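PDB 5EYI: Non-structural protein 11 from Prrsv 16244b, which probably degrades 5'-polyuridines made during viral RNA replication, as a uridylate-specific endoribonuclease that keeps host double-stranded RNA sensors from being activated. Local coordinates for residues A[99-104]-A[202-207]; A[160-165]-A[179-184]. The protein carries 1 engineered substitution. One frame throughout, in Å; residues are numbered along the deposited sequence.

From the N terminus, the loop that follows strand 96-98 comes first; its residues 99-104 wait almost a hundred residues for their partner, 202-207, so interaction 1 closes a long loop. Interaction 2 is nested inside it: residues 160-165 lead into the hairpin of strands 163-169 and 173-180, which returns the chain to them at 179-184, with only 13 residues between. The chain then runs on to strand 198-205, whose end completes interaction 1. The two contacts touch: Leu205 packs on Val183 and Thr181, and Asp206 OD2 lies 2.8 Å from Ser161 OG, probably hydrogen-bonded. Together they tie the loop after strand 96-98 to the hairpin and to the three-stranded sheet 198-223.

Interaction 1. Residues A[99-104]-A[202-207]; sequences LLPETV and KMMLDF
Thr103 and Phe207 supply the main bump and its seat. The Thr103 methyl CG2 sits over one face of the Phe207 ring as a CH-pi contact, 3.6 Å from the ring centroid, while Pro101 O comes to the ring edge near its plane, 3.5 Å from CE1. The ring also meets Phe105, strand 85-93 and helix 9-14. Farther out, Pro101 CG presses on Met204 SD at 3.5 Å, the two side chains crossing obliquely. Val104 fits between two residues of the strand: its CG1 touches Met203 CE at 3.6 Å, its CG2 Leu205 CD1 at 3.8 Å. Thr103 chi1 (-175°) sets OG1 anti to the backbone N and points it into the bend at 205-207, where it accepts a nearly straight bond from Phe207 N (169°) and donates to Val104 O. Val104 O also accepts from Asp206 N at 2.8 Å, and Val104 N bonds Met204 O at 3.0 Å, in a single bridge between Val104 and Leu205. One water joins Glu102 O to Met204 N. Doubly gripped Val104 O and a threonine hydroxyl that both donates and accepts imply that Met204 O, Asp206 N and Phe207 N are bonded by loop atoms, while methyl, ring and thioether surfaces pack beside them.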
ATOM      1  N   LEU A  99     -11.253 -25.043   9.422  1.00 40.39           N
ATOM      2  CA  LEU A  99     -10.802 -23.803  10.036  1.00 43.06           C
ATOM      3  C   LEU A  99     -11.070 -22.665   9.053  1.00 41.59           C
ATOM      4  O   LEU A  99     -10.680 -22.756   7.890  1.00 42.32           O
ATOM      5  CB  LEU A  99      -9.302 -23.863  10.346  1.00 46.21           C
ATOM      6  CG  LEU A  99      -8.840 -22.931  11.472  1.00 50.83           C
ATOM      7  CD1 LEU A  99      -9.111 -23.591  12.820  1.00 51.82           C
ATOM      8  CD2 LEU A  99      -7.364 -22.559  11.327  1.00 52.28           C
ATOM      9  N   LEU A 100     -11.746 -21.614   9.512  1.00 38.52           N
ATOM     10  CA  LEU A 100     -11.934 -20.411   8.702  1.00 36.46           C
ATOM     11  C   LEU A 100     -10.837 -19.410   9.034  1.00 35.00           C
ATOM     12  O   LEU A 100     -10.416 -19.332  10.185  1.00 34.54           O
ATOM     13  CB  LEU A 100     -13.308 -19.784   8.953  1.00 36.84           C
ATOM     14  CG  LEU A 100     -14.495 -20.449   8.253  1.00 36.12           C
ATOM     15  CD1 LEU A 100     -15.799 -19.938   8.848  1.00 36.37           C
ATOM     16  CD2 LEU A 100     -14.467 -20.197   6.749  1.00 35.96           C
ATOM     17  N   PRO A 101     -10.372 -18.639   8.034  1.00 33.76           N
ATOM     18  CA  PRO A 101      -9.351 -17.632   8.298  1.00 33.85           C
ATOM     19  C   PRO A 101      -9.900 -16.389   9.000  1.00 34.15           C
ATOM     20  O   PRO A 101     -11.112 -16.230   9.150  1.00 33.57           O
ATOM     21  CB  PRO A 101      -8.838 -17.281   6.898  1.00 34.09           C
ATOM     22  CG  PRO A 101      -9.995 -17.539   6.005  1.00 33.95           C
ATOM     23  CD  PRO A 101     -10.710 -18.714   6.600  1.00 34.07           C
ATOM     24  N   GLU A 102      -8.988 -15.529   9.430  1.00 34.71           N
ATOM     25  CA  GLU A 102      -9.336 -14.268  10.076  1.00 36.59           C
ATOM     26  C   GLU A 102      -9.711 -13.262   8.996  1.00 32.14           C
ATOM     27  O   GLU A 102      -9.099 -13.242   7.926  1.00 31.31           O
ATOM     28  CB  GLU A 102      -8.145 -13.716  10.871  1.00 41.07           C
ATOM     29  CG  GLU A 102      -7.595 -14.627  11.970  1.00 45.72           C
ATOM     30  CD  GLU A 102      -8.371 -14.570  13.277  1.00 50.37           C
ATOM     31  OE1 GLU A 102      -8.319 -15.568  14.034  1.00 55.96           O
ATOM     32  OE2 GLU A 102      -9.015 -13.537  13.569  1.00 54.79           O
ATOM     33  N   THR A 103     -10.708 -12.429   9.276  1.00 28.34           N
ATOM     34  CA  THR A 103     -11.138 -11.393   8.330  1.00 27.02           C
ATOM     35  C   THR A 103     -11.770 -10.212   9.048  1.00 25.45           C
ATOM     36  O   THR A 103     -12.273 -10.364  10.152  1.00 25.88           O
ATOM     37  CB  THR A 103     -12.146 -11.956   7.284  1.00 25.11           C
ATOM     38  OG1 THR A 103     -12.449 -10.953   6.308  1.00 23.72           O
ATOM     39  CG2 THR A 103     -13.437 -12.407   7.930  1.00 24.40           C
ATOM     40  N   VAL A 104     -11.734  -9.042   8.415  1.00 24.72           N
ATOM     41  CA  VAL A 104     -12.608  -7.943   8.818  1.00 24.88           C
ATOM     42  C   VAL A 104     -13.920  -8.080   8.046  1.00 22.13           C
ATOM     43  O   VAL A 104     -13.992  -8.790   7.030  1.00 20.06           O
ATOM     44  CB  VAL A 104     -11.958  -6.535   8.669  1.00 26.81           C
ATOM     45  CG1 VAL A 104     -10.627  -6.489   9.403  1.00 28.49           C
ATOM     46  CG2 VAL A 104     -11.748  -6.124   7.227  1.00 27.59           C
ATOM     47  N   LYS A 202      -1.599  -7.216   3.251  1.00 29.84           N
ATOM     48  CA  LYS A 202      -2.514  -8.264   2.769  1.00 31.94           C
ATOM     49  C   LYS A 202      -3.453  -8.674   3.896  1.00 30.50           C
ATOM     50  O   LYS A 202      -3.009  -8.929   5.010  1.00 32.41           O
ATOM     51  CB  LYS A 202      -1.754  -9.492   2.260  1.00 35.47           C
ATOM     52  CG  LYS A 202      -1.199  -9.348   0.853  1.00 39.20           C
ATOM     53  CD  LYS A 202      -1.443 -10.603   0.008  1.00 44.14           C
ATOM     54  CE  LYS A 202      -0.568 -11.772   0.440  1.00 46.32           C
ATOM     55  NZ  LYS A 202      -0.897 -13.019  -0.305  1.00 47.81           N
ATOM     56  N   MET A 203      -4.748  -8.720   3.613  1.00 28.23           N
ATOM     57  CA  MET A 203      -5.734  -9.127   4.616  1.00 27.37           C
ATOM     58  C   MET A 203      -7.002  -9.602   3.933  1.00 25.65           C
ATOM     59  O   MET A 203      -7.081  -9.657   2.705  1.00 25.09           O
ATOM     60  CB  MET A 203      -6.017  -7.980   5.611  1.00 28.07           C
ATOM     61  CG  MET A 203      -6.563  -6.705   4.986  1.00 29.88           C
ATOM     62  SD  MET A 203      -6.547  -5.292   6.116  1.00 31.56           S
ATOM     63  CE  MET A 203      -7.921  -5.743   7.155  1.00 31.22           C
ATOM     64  N   MET A 204      -7.977  -9.989   4.736  1.00 25.25           N
ATOM     65  CA  MET A 204      -9.263 -10.399   4.226  1.00 24.95           C
ATOM     66  C   MET A 204     -10.346  -9.431   4.681  1.00 23.69           C
ATOM     67  O   MET A 204     -10.300  -8.906   5.804  1.00 22.02           O
ATOM     68  CB  MET A 204      -9.572 -11.835   4.649  1.00 26.44           C
ATOM     69  CG  MET A 204      -8.864 -12.875   3.787  1.00 27.94           C
ATOM     70  SD  MET A 204      -9.392 -14.526   4.240  1.00 32.03           S
ATOM     71  CE  MET A 204      -9.329 -15.373   2.664  1.00 31.48           C
ATOM     72  N   LEU A 205     -11.290  -9.190   3.768  1.00 22.23           N
ATOM     73  CA  LEU A 205     -12.501  -8.418   4.019  1.00 21.27           C
ATOM     74  C   LEU A 205     -13.657  -9.266   3.529  1.00 20.33           C
ATOM     75  O   LEU A 205     -13.704  -9.613   2.341  1.00 18.69           O
ATOM     76  CB  LEU A 205     -12.449  -7.092   3.267  1.00 21.38           C
ATOM     77  CG  LEU A 205     -13.709  -6.231   3.185  1.00 22.07           C
ATOM     78  CD1 LEU A 205     -14.372  -6.021   4.537  1.00 22.27           C
ATOM     79  CD2 LEU A 205     -13.345  -4.891   2.575  1.00 22.76           C
ATOM     80  N   ASP A 206     -14.563  -9.631   4.443  1.00 20.10           N
ATOM     81  CA  ASP A 206     -15.662 -10.571   4.146  1.00 19.55           C
ATOM     82  C   ASP A 206     -15.133 -11.890   3.558  1.00 19.41           C
ATOM     83  O   ASP A 206     -15.740 -12.454   2.658  1.00 18.01           O
ATOM     84  CB  ASP A 206     -16.696  -9.928   3.189  1.00 19.58           C
ATOM     85  CG  ASP A 206     -17.309  -8.652   3.744  1.00 19.68           C
ATOM     86  OD1 ASP A 206     -17.500  -8.564   4.976  1.00 19.47           O
ATOM     87  OD2 ASP A 206     -17.632  -7.739   2.947  1.00 19.81           O
ATOM     88  N   PHE A 207     -13.995 -12.356   4.070  1.00 20.06           N
ATOM     89  CA  PHE A 207     -13.277 -13.539   3.556  1.00 21.35           C
ATOM     90  C   PHE A 207     -12.741 -13.441   2.118  1.00 23.08           C
ATOM     91  O   PHE A 207     -12.429 -14.455   1.518  1.00 24.59           O
ATOM     92  CB  PHE A 207     -14.121 -14.817   3.709  1.00 21.01           C
ATOM     93  CG  PHE A 207     -14.556 -15.090   5.123  1.00 20.89           C
ATOM     94  CD1 PHE A 207     -13.649 -15.582   6.059  1.00 20.23           C
ATOM     95  CD2 PHE A 207     -15.872 -14.872   5.515  1.00 20.83           C
ATOM     96  CE1 PHE A 207     -14.044 -15.847   7.359  1.00 20.31           C
ATOM     97  CE2 PHE A 207     -16.274 -15.135   6.819  1.00 20.99           C
ATOM     98  CZ  PHE A 207     -15.356 -15.628   7.742  1.00 20.65           C
TER
HETATM   99  O   HOH W   1      -7.457 -10.771   7.329  1.00 34.22           O

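Interaction 2. Residues A[160-165]-A[179-184]; sequences ESVAVV and TLTDVY
Val162 and Thr179 lie side by side, pointing the same way, just where the paired strands of a beta hairpin begin to part. From Thr179 CB the side chain divides: CB itself rests 3.7 Å from Val162 CG1 and also meets Ala163 O, and the methyl CG2, anti to the carbonyl carbon, meets that same CG1 at 3.9 Å. The other branch, OG1, turns elsewhere and is hydrogen-bonded to Phe222 O. Val162 CG1 in turn stands anti to its backbone N (chi1 -174°), which sets it beside Thr179 CB and CG2. The backbones pair antiparallel. Ala163 and Leu180 form a hydrogen-bonded pair: Ala163 N reaches Leu180 O at 2.8 Å in the carbonyl plane, and Leu180 N returns to Ala163 O, also at 2.8 Å but with a more bent N-H...O angle of 135°. Val164 and Thr179 form the adjoining non-hydrogen-bonded pair. Past the last bridge, Thr181 CG2 touches Ser161 O at 3.5 Å, and a water spans the widening gap, donating to Ser161 O and accepting from Asp182 N. The contact is largely buried. The side chain of Thr179 is about 4 Å from that of His146, a predicted active-site residue, and packs on Tyr221 of strand 219-223 and on Thr196 of the second subunit; Thr181 meets Phe222 of the same strand, and Asp182 OD2 accepts from Ile110 N in helix 109-112.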
ATOM      1  N   GLU A 160     -20.979  -4.582  -2.652  1.00 21.89           N
ATOM      2  CA  GLU A 160     -19.761  -5.359  -2.813  1.00 21.51           C
ATOM      3  C   GLU A 160     -18.914  -5.167  -1.568  1.00 20.48           C
ATOM      4  O   GLU A 160     -19.153  -4.235  -0.790  1.00 21.11           O
ATOM      5  CB  GLU A 160     -18.974  -4.840  -4.018  1.00 22.43           C
ATOM      6  CG  GLU A 160     -19.693  -4.924  -5.351  1.00 24.11           C
ATOM      7  CD  GLU A 160     -19.846  -6.344  -5.872  1.00 26.25           C
ATOM      8  OE1 GLU A 160     -19.000  -7.218  -5.570  1.00 28.44           O
ATOM      9  OE2 GLU A 160     -20.813  -6.590  -6.617  1.00 27.65           O
ATOM     10  N   SER A 161     -17.915  -6.027  -1.398  1.00 18.58           N
ATOM     11  CA  SER A 161     -16.946  -5.896  -0.304  1.00 18.00           C
ATOM     12  C   SER A 161     -16.037  -4.672  -0.538  1.00 17.76           C
ATOM     13  O   SER A 161     -15.900  -3.806   0.338  1.00 17.24           O
ATOM     14  CB  SER A 161     -16.124  -7.179  -0.166  1.00 18.12           C
ATOM     15  OG  SER A 161     -16.938  -8.263   0.275  1.00 17.58           O
ATOM     16  N   VAL A 162     -15.448  -4.607  -1.731  1.00 17.02           N
ATOM     17  CA  VAL A 162     -14.785  -3.408  -2.228  1.00 16.95           C
ATOM     18  C   VAL A 162     -15.577  -2.902  -3.424  1.00 17.16           C
ATOM     19  O   VAL A 162     -15.578  -3.521  -4.484  1.00 17.78           O
ATOM     20  CB  VAL A 162     -13.330  -3.677  -2.628  1.00 16.79           C
ATOM     21  CG1 VAL A 162     -12.649  -2.377  -3.004  1.00 17.07           C
ATOM     22  CG2 VAL A 162     -12.588  -4.353  -1.485  1.00 16.97           C
ATOM     23  N   ALA A 163     -16.287  -1.800  -3.227  1.00 17.07           N
ATOM     24  CA  ALA A 163     -17.134  -1.224  -4.253  1.00 17.59           C
ATOM     25  C   ALA A 163     -16.302  -0.265  -5.083  1.00 17.96           C
ATOM     26  O   ALA A 163     -15.379   0.361  -4.557  1.00 17.79           O
ATOM     27  CB  ALA A 163     -18.295  -0.481  -3.615  1.00 18.14           C
ATOM     28  N   VAL A 164     -16.637  -0.149  -6.366  1.00 18.02           N
ATOM     29  CA  VAL A 164     -15.982   0.797  -7.268  1.00 18.35           C
ATOM     30  C   VAL A 164     -17.009   1.836  -7.720  1.00 18.14           C
ATOM     31  O   VAL A 164     -18.097   1.490  -8.174  1.00 18.47           O
ATOM     32  CB  VAL A 164     -15.350   0.080  -8.469  1.00 19.12           C
ATOM     33  CG1 VAL A 164     -14.775   1.082  -9.461  1.00 19.86           C
ATOM     34  CG2 VAL A 164     -14.262  -0.876  -7.974  1.00 19.78           C
ATOM     35  N   VAL A 165     -16.631   3.106  -7.611  1.00 17.19           N
ATOM     36  CA  VAL A 165     -17.557   4.211  -7.728  1.00 17.28           C
ATOM     37  C   VAL A 165     -16.861   5.444  -8.335  1.00 17.71           C
ATOM     38  O   VAL A 165     -15.630   5.601  -8.236  1.00 17.36           O
ATOM     39  CB  VAL A 165     -18.200   4.426  -6.319  1.00 17.95           C
ATOM     40  CG1 VAL A 165     -17.836   5.738  -5.654  1.00 18.33           C
ATOM     41  CG2 VAL A 165     -19.688   4.163  -6.344  1.00 17.98           C
ATOM     42  N   THR A 179     -12.185   3.194  -5.012  1.00 22.43           N
ATOM     43  CA  THR A 179     -12.640   2.046  -4.249  1.00 21.20           C
ATOM     44  C   THR A 179     -13.211   2.507  -2.932  1.00 20.58           C
ATOM     45  O   THR A 179     -12.765   3.496  -2.364  1.00 20.26           O
ATOM     46  CB  THR A 179     -11.516   1.035  -3.973  1.00 20.87           C
ATOM     47  OG1 THR A 179     -10.419   1.687  -3.334  1.00 20.00           O
ATOM     48  CG2 THR A 179     -11.047   0.385  -5.264  1.00 21.42           C
ATOM     49  N   LEU A 180     -14.182   1.761  -2.434  1.00 19.96           N
ATOM     50  CA  LEU A 180     -14.924   2.166  -1.259  1.00 20.33           C
ATOM     51  C   LEU A 180     -15.331   0.944  -0.460  1.00 19.07           C
ATOM     52  O   LEU A 180     -15.678  -0.083  -1.046  1.00 18.42           O
ATOM     53  CB  LEU A 180     -16.152   2.941  -1.728  1.00 21.80           C
ATOM     54  CG  LEU A 180     -17.145   3.494  -0.714  1.00 22.47           C
ATOM     55  CD1 LEU A 180     -17.769   4.761  -1.298  1.00 23.34           C
ATOM     56  CD2 LEU A 180     -18.210   2.473  -0.324  1.00 22.55           C
ATOM     57  N   THR A 181     -15.277   1.054   0.868  1.00 18.04           N
ATOM     58  CA  THR A 181     -15.830   0.034   1.766  1.00 18.19           C
ATOM     59  C   THR A 181     -16.680   0.706   2.832  1.00 17.93           C
ATOM     60  O   THR A 181     -16.690   1.929   2.936  1.00 17.07           O
ATOM     61  CB  THR A 181     -14.730  -0.796   2.463  1.00 18.34           C
ATOM     62  OG1 THR A 181     -14.089  -0.018   3.480  1.00 18.24           O
ATOM     63  CG2 THR A 181     -13.694  -1.267   1.463  1.00 18.85           C
ATOM     64  N   ASP A 182     -17.396  -0.109   3.606  1.00 18.38           N
ATOM     65  CA  ASP A 182     -18.073   0.363   4.816  1.00 18.72           C
ATOM     66  C   ASP A 182     -17.549  -0.293   6.099  1.00 19.13           C
ATOM     67  O   ASP A 182     -18.276  -0.391   7.096  1.00 19.18           O
ATOM     68  CB  ASP A 182     -19.589   0.206   4.687  1.00 18.96           C
ATOM     69  CG  ASP A 182     -20.047  -1.233   4.675  1.00 19.20           C
ATOM     70  OD1 ASP A 182     -19.232  -2.153   4.924  1.00 18.53           O
ATOM     71  OD2 ASP A 182     -21.251  -1.432   4.427  1.00 19.33           O
ATOM     72  N   VAL A 183     -16.286  -0.721   6.083  1.00 19.32           N
ATOM     73  CA  VAL A 183     -15.698  -1.344   7.261  1.00 19.98           C
ATOM     74  C   VAL A 183     -15.634  -0.345   8.421  1.00 19.25           C
ATOM     75  O   VAL A 183     -15.444   0.858   8.210  1.00 19.39           O
ATOM     76  CB  VAL A 183     -14.285  -1.919   7.008  1.00 20.87           C
ATOM     77  CG1 VAL A 183     -14.311  -2.923   5.867  1.00 21.65           C
ATOM     78  CG2 VAL A 183     -13.268  -0.822   6.736  1.00 21.95           C
ATOM     79  N   TYR A 184     -15.790  -0.861   9.632  1.00 18.68           N
ATOM     80  CA  TYR A 184     -15.624  -0.082  10.852  1.00 19.14           C
ATOM     81  C   TYR A 184     -14.179   0.395  10.941  1.00 19.03           C
ATOM     82  O   TYR A 184     -13.284  -0.414  11.161  1.00 19.11           O
ATOM     83  CB  TYR A 184     -15.989  -0.938  12.066  1.00 19.28           C
ATOM     84  CG  TYR A 184     -15.929  -0.220  13.391  1.00 19.85           C
ATOM     85  CD1 TYR A 184     -15.138  -0.699  14.434  1.00 20.34           C
ATOM     86  CD2 TYR A 184     -16.650   0.948  13.601  1.00 20.24           C
ATOM     87  CE1 TYR A 184     -15.083  -0.039  15.655  1.00 20.72           C
ATOM     88  CE2 TYR A 184     -16.603   1.611  14.823  1.00 20.82           C
ATOM     89  CZ  TYR A 184     -15.826   1.106  15.847  1.00 20.46           C
ATOM     90  OH  TYR A 184     -15.771   1.770  17.048  1.00 20.93           O
TER
HETATM   91  O   HOH W   2     -17.373  -2.922   2.543  1.00 20.17           O